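Local coordinates for serine protease (PDB 3WY8), which probably cleaves peptide bonds as a secreted, trypsin-like serine protease, of which this chain is the protease domain, at residues 119-131 and 140-152. Numbering follows the deposited sequence.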
loop_
_atom_site.group_PDB
_atom_site.type_symbol
_atom_site.label_atom_id
_atom_site.label_comp_id
_atom_site.label_asym_id
_atom_site.label_seq_id
_atom_site.Cartn_x
_atom_site.Cartn_y
_atom_site.Cartn_z
ATOM N N ALA A 119 -11.658 -6.182 11.280
ATOM C CA ALA A 119 -12.343 -5.040 11.870
ATOM C C ALA A 119 -13.712 -4.847 11.223
ATOM O O ALA A 119 -14.082 -5.568 10.292
ATOM C CB ALA A 119 -11.496 -3.781 11.720
ATOM N N ALA A 120 -14.461 -3.875 11.728
ATOM C CA ALA A 120 -15.784 -3.565 11.195
ATOM C C ALA A 120 -15.717 -3.032 9.762
ATOM O O ALA A 120 -14.719 -2.434 9.360
ATOM C CB ALA A 120 -16.466 -2.555 12.086
ATOM N N ARG A 121 -16.791 -3.260 9.008
ATOM C CA ARG A 121 -16.985 -2.624 7.703
ATOM C C ARG A 121 -17.645 -1.270 7.935
ATOM O O ARG A 121 -18.476 -1.133 8.829
ATOM C CB ARG A 121 -17.883 -3.487 6.817
ATOM C CG ARG A 121 -17.307 -4.859 6.488
ATOM C CD ARG A 121 -18.192 -5.617 5.506
ATOM N NE ARG A 121 -18.214 -4.989 4.186
ATOM C CZ ARG A 121 -17.270 -5.139 3.255
ATOM N NH1 ARG A 121 -16.208 -5.906 3.479
ATOM N NH2 ARG A 121 -17.390 -4.514 2.090
ATOM N N GLY A 122 -17.269 -0.271 7.146
ATOM C CA GLY A 122 -17.907 1.041 7.231
ATOM C C GLY A 122 -17.225 2.034 8.154
ATOM O O GLY A 122 -17.832 3.030 8.554
ATOM N N LEU A 123 -15.961 1.778 8.486
ATOM C CA LEU A 123 -15.173 2.724 9.271
ATOM C C LEU A 123 -14.787 3.950 8.443
ATOM O O LEU A 123 -14.906 3.941 7.214
ATOM C CB LEU A 123 -13.911 2.054 9.830
ATOM C CG LEU A 123 -14.100 0.929 10.858
ATOM C CD1 LEU A 123 -12.761 0.269 11.158
ATOM C CD2 LEU A 123 -14.749 1.445 12.135
ATOM N N SER A 124 -14.346 5.004 9.126
ATOM C CA SER A 124 -13.819 6.194 8.458
ATOM C C SER A 124 -12.306 6.079 8.331
ATOM O O SER A 124 -11.643 5.539 9.219
ATOM C CB SER A 124 -14.211 7.456 9.222
ATOM O OG SER A 124 -15.612 7.644 9.145
ATOM N N TYR A 125 -11.769 6.594 7.226
ATOM C CA TYR A 125 -10.363 6.408 6.888
ATOM C C TYR A 125 -9.707 7.671 6.361
ATOM O O TYR A 125 -10.376 8.563 5.843
ATOM C CB TYR A 125 -10.219 5.346 5.793
ATOM C CG TYR A 125 -10.563 3.946 6.223
ATOM C CD1 TYR A 125 -9.606 3.136 6.823
ATOM C CD2 TYR A 125 -11.841 3.426 6.009
ATOM C CE1 TYR A 125 -9.915 1.836 7.215
ATOM C CE2 TYR A 125 -12.162 2.132 6.399
ATOM C CZ TYR A 125 -11.189 1.346 6.997
ATOM O OH TYR A 125 -11.500 0.068 7.381
ATOM N N LYS A 126 -8.388 7.723 6.495
ATOM C CA LYS A 126 -7.570 8.649 5.726
ATOM C C LYS A 126 -6.541 7.815 4.964
ATOM O O LYS A 126 -5.786 7.053 5.567
ATOM C CB LYS A 126 -6.895 9.685 6.628
ATOM C CG LYS A 126 -6.174 10.793 5.845
ATOM C CD LYS A 126 -5.653 11.894 6.758
ATOM C CE LYS A 126 -4.970 12.987 5.948
ATOM N NZ LYS A 126 -4.565 14.172 6.764
ATOM N N SER A 127 -6.556 7.940 3.640
ATOM C CA SER A 127 -5.673 7.178 2.760
ATOM C C SER A 127 -4.587 8.069 2.183
ATOM O O SER A 127 -4.838 9.223 1.852
ATOM C CB SER A 127 -6.475 6.542 1.624
ATOM O OG SER A 127 -5.625 6.135 0.555
ATOM N N PHE A 128 -3.388 7.516 2.058
ATOM C CA PHE A 128 -2.236 8.249 1.549
ATOM C C PHE A 128 -1.650 7.578 0.322
ATOM O O PHE A 128 -1.792 6.376 0.145
ATOM C CB PHE A 128 -1.159 8.325 2.627
ATOM C CG PHE A 128 -1.525 9.196 3.790
ATOM C CD1 PHE A 128 -0.984 10.477 3.907
ATOM C CD2 PHE A 128 -2.391 8.737 4.782
ATOM C CE1 PHE A 128 -1.306 11.293 4.995
ATOM C CE2 PHE A 128 -2.727 9.547 5.870
ATOM C CZ PHE A 128 -2.184 10.828 5.973
ATOM N N GLY A 129 -0.981 8.355 -0.523
ATOM C CA GLY A 129 -0.273 7.778 -1.658
ATOM C C GLY A 129 0.532 8.783 -2.450
ATOM O O GLY A 129 0.502 9.984 -2.166
ATOM N N TYR A 130 1.250 8.265 -3.442
ATOM C CA TYR A 130 2.004 9.066 -4.392
ATOM C C TYR A 130 1.371 8.934 -5.783
ATOM O O TYR A 130 1.915 8.238 -6.649
ATOM C CB TYR A 130 3.463 8.604 -4.420
ATOM C CG TYR A 130 4.268 9.047 -3.229
ATOM C CD1 TYR A 130 4.970 10.249 -3.254
ATOM C CD2 TYR A 130 4.330 8.266 -2.071
ATOM C CE1 TYR A 130 5.710 10.666 -2.149
ATOM C CE2 TYR A 130 5.072 8.672 -0.964
ATOM C CZ TYR A 130 5.757 9.871 -1.013
ATOM O OH TYR A 130 6.493 10.283 0.075
ATOM N N PRO A 131 0.218 9.601 -6.007
ATOM C CA PRO A 131 -0.408 9.492 -7.323
ATOM C C PRO A 131 0.506 10.056 -8.407
ATOM O O PRO A 131 1.136 11.101 -8.200
ATOM C CB PRO A 131 -1.686 10.328 -7.184
ATOM C CG PRO A 131 -1.422 11.269 -6.059
ATOM C CD PRO A 131 -0.520 10.519 -5.116
ATOM N N SER A 140 5.058 13.700 -4.946
ATOM C CA SER A 140 4.726 14.152 -3.591
ATOM C C SER A 140 3.558 13.392 -2.972
ATOM O O SER A 140 2.703 12.857 -3.680
ATOM C CB SER A 140 4.450 15.660 -3.578
ATOM O OG SER A 140 3.346 15.975 -4.402
ATOM N N LEU A 141 3.534 13.361 -1.642
ATOM C CA LEU A 141 2.499 12.659 -0.888
ATOM C C LEU A 141 1.164 13.409 -0.902
ATOM O O LEU A 141 1.117 14.615 -0.655
ATOM C CB LEU A 141 2.960 12.462 0.562
ATOM C CG LEU A 141 2.114 11.550 1.452
ATOM C CD1 LEU A 141 2.150 10.104 0.951
ATOM C CD2 LEU A 141 2.608 11.639 2.886
ATOM N N LYS A 142 0.089 12.672 -1.184
ATOM C CA LYS A 142 -1.271 13.204 -1.161
ATOM C C LYS A 142 -2.137 12.327 -0.276
ATOM O O LYS A 142 -1.738 11.214 0.083
ATOM C CB LYS A 142 -1.868 13.256 -2.575
ATOM C CG LYS A 142 -0.990 13.952 -3.614
ATOM C CD LYS A 142 -0.746 15.409 -3.282
ATOM C CE LYS A 142 0.052 16.084 -4.378
ATOM N NZ LYS A 142 0.468 17.465 -3.976
ATOM N N SER A 143 -3.315 12.830 0.081
ATOM C CA SER A 143 -4.260 12.038 0.860
ATOM C C SER A 143 -5.707 12.217 0.414
ATOM O O SER A 143 -6.050 13.183 -0.279
ATOM C CB SER A 143 -4.123 12.342 2.355
ATOM O OG SER A 143 -4.555 13.658 2.657
ATOM N N CYS A 144 -6.530 11.248 0.803
ATOM C CA CYS A 144 -7.979 11.306 0.683
ATOM C C CYS A 144 -8.561 10.860 2.013
ATOM O O CYS A 144 -7.888 10.186 2.794
ATOM C CB CYS A 144 -8.469 10.346 -0.395
ATOM S SG CYS A 144 -7.920 10.704 -2.060
ATOM N N SER A 145 -9.811 11.221 2.275
ATOM C CA SER A 145 -10.476 10.769 3.492
ATOM C C SER A 145 -11.980 10.623 3.295
ATOM O O SER A 145 -12.582 11.304 2.457
ATOM C CB SER A 145 -10.170 11.706 4.664
ATOM O OG SER A 145 -10.780 12.970 4.472
ATOM N N GLY A 146 -12.578 9.723 4.065
ATOM C CA GLY A 146 -14.027 9.575 4.070
ATOM C C GLY A 146 -14.498 8.328 4.782
ATOM O O GLY A 146 -13.702 7.591 5.373
ATOM N N THR A 147 -15.804 8.102 4.721
ATOM C CA THR A 147 -16.420 6.925 5.317
ATOM C C THR A 147 -16.482 5.830 4.264
ATOM O O THR A 147 -16.927 6.063 3.136
ATOM C CB THR A 147 -17.832 7.253 5.853
ATOM O OG1 THR A 147 -17.730 8.257 6.873
ATOM C CG2 THR A 147 -18.515 6.007 6.430
ATOM N N ALA A 148 -16.024 4.640 4.636
ATOM C CA ALA A 148 -16.046 3.496 3.733
ATOM C C ALA A 148 -17.466 3.009 3.469
ATOM O O ALA A 148 -18.268 2.868 4.395
ATOM C CB ALA A 148 -15.189 2.363 4.288
ATOM N N THR A 149 -17.766 2.768 2.194
ATOM C CA THR A 149 -19.009 2.116 1.783
ATOM C C THR A 149 -18.689 0.981 0.816
ATOM O O THR A 149 -17.580 0.893 0.293
ATOM C CB THR A 149 -20.004 3.106 1.122
ATOM O OG1 THR A 149 -19.369 3.771 0.021
ATOM C CG2 THR A 149 -20.498 4.139 2.140
ATOM N N ASN A 150 -19.658 0.102 0.588
ATOM C CA ASN A 150 -19.463 -1.015 -0.327
ATOM C C ASN A 150 -19.373 -0.579 -1.783
ATOM O O ASN A 150 -19.812 0.520 -2.144
ATOM C CB ASN A 150 -20.574 -2.052 -0.142
ATOM C CG ASN A 150 -20.566 -2.663 1.240
ATOM O OD1 ASN A 150 -19.515 -2.775 1.875
ATOM N ND2 ASN A 150 -21.741 -3.054 1.724
ATOM N N ASP A 151 -18.769 -1.431 -2.606
ATOM C CA ASP A 151 -18.785 -1.251 -4.056
ATOM C C ASP A 151 -20.206 -1.553 -4.544
ATOM O O ASP A 151 -20.667 -2.690 -4.436
ATOM C CB ASP A 151 -17.761 -2.191 -4.712
ATOM C CG ASP A 151 -17.611 -1.961 -6.208
ATOM O OD1 ASP A 151 -18.594 -1.572 -6.875
ATOM O OD2 ASP A 151 -16.499 -2.190 -6.728
ATOM N N PRO A 152 -20.906 -0.532 -5.082
ATOM C CA PRO A 152 -22.308 -0.690 -5.477
ATOM C C PRO A 152 -22.494 -1.569 -6.707
ATOM O O PRO A 152 -23.611 -2.013 -6.978
ATOM C CB PRO A 152 -22.740 0.741 -5.828
ATOM C CG PRO A 152 -21.679 1.636 -5.303
ATOM C CD PRO A 152 -20.424 0.833 -5.348
HETATM O O HOH W 1 -21.421 -4.227 4.768
HETATM O O HOH W 2 2.213 12.928 -6.331
#
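Y125 with G146, S127 with C144 and G129 with K142 are the hydrogen-bonded pairs of the antiparallel ladder joining strands 124-129 and 142-147, two N-H...O=C bonds each. The shortest runs from S127 N to C144 O (2.7 Å); A148 N to L123 O (2.9 Å) continues the ladder by one bond beyond the S124-T147 pair.

R121 is bent at chi3 (67°), which turns its guanidinium edge to the N150 amide; R121 NH2 donates to N150 OD1 (2.8 Å, N-H...O 170°). The acceptor lies in the guanidinium plane, but the donor stands 41° above the amide plane. Water 1 also joins R121 NE, weakly, to N150 ND2. S124 OG and T147 OG1 hydrogen-bond (3.2 Å). At the other end, water 2 donates to P131 O and S140 O.

L141 packs against two aromatic rings: L141 CD1 sits off-centre over Y130, 3.8 Å from Y130 CE2, while L141 CD2 meets F128 CD1 (3.9 Å). S143 CB lies over one F128 face (CH-pi, 4.1 Å to the centroid). Near L123, A148 CB approaches the Y125 ring edge at CE2 (3.7 Å).

E5 OE2 salt-bridges K126 NZ and hydrogen-bonds S143 OG, bringing two side chains of one sheet face under one carboxylate; C144 is disulfide-bonded to C164. These consecutive strands form a long-looped beta hairpin, probably of the chymotrypsin fold's C-terminal barrel. Backbone bonds set the register; the buried G129 end is held mainly by L141 against Y130 and F128, the exposed R121 end mainly by polar bonds.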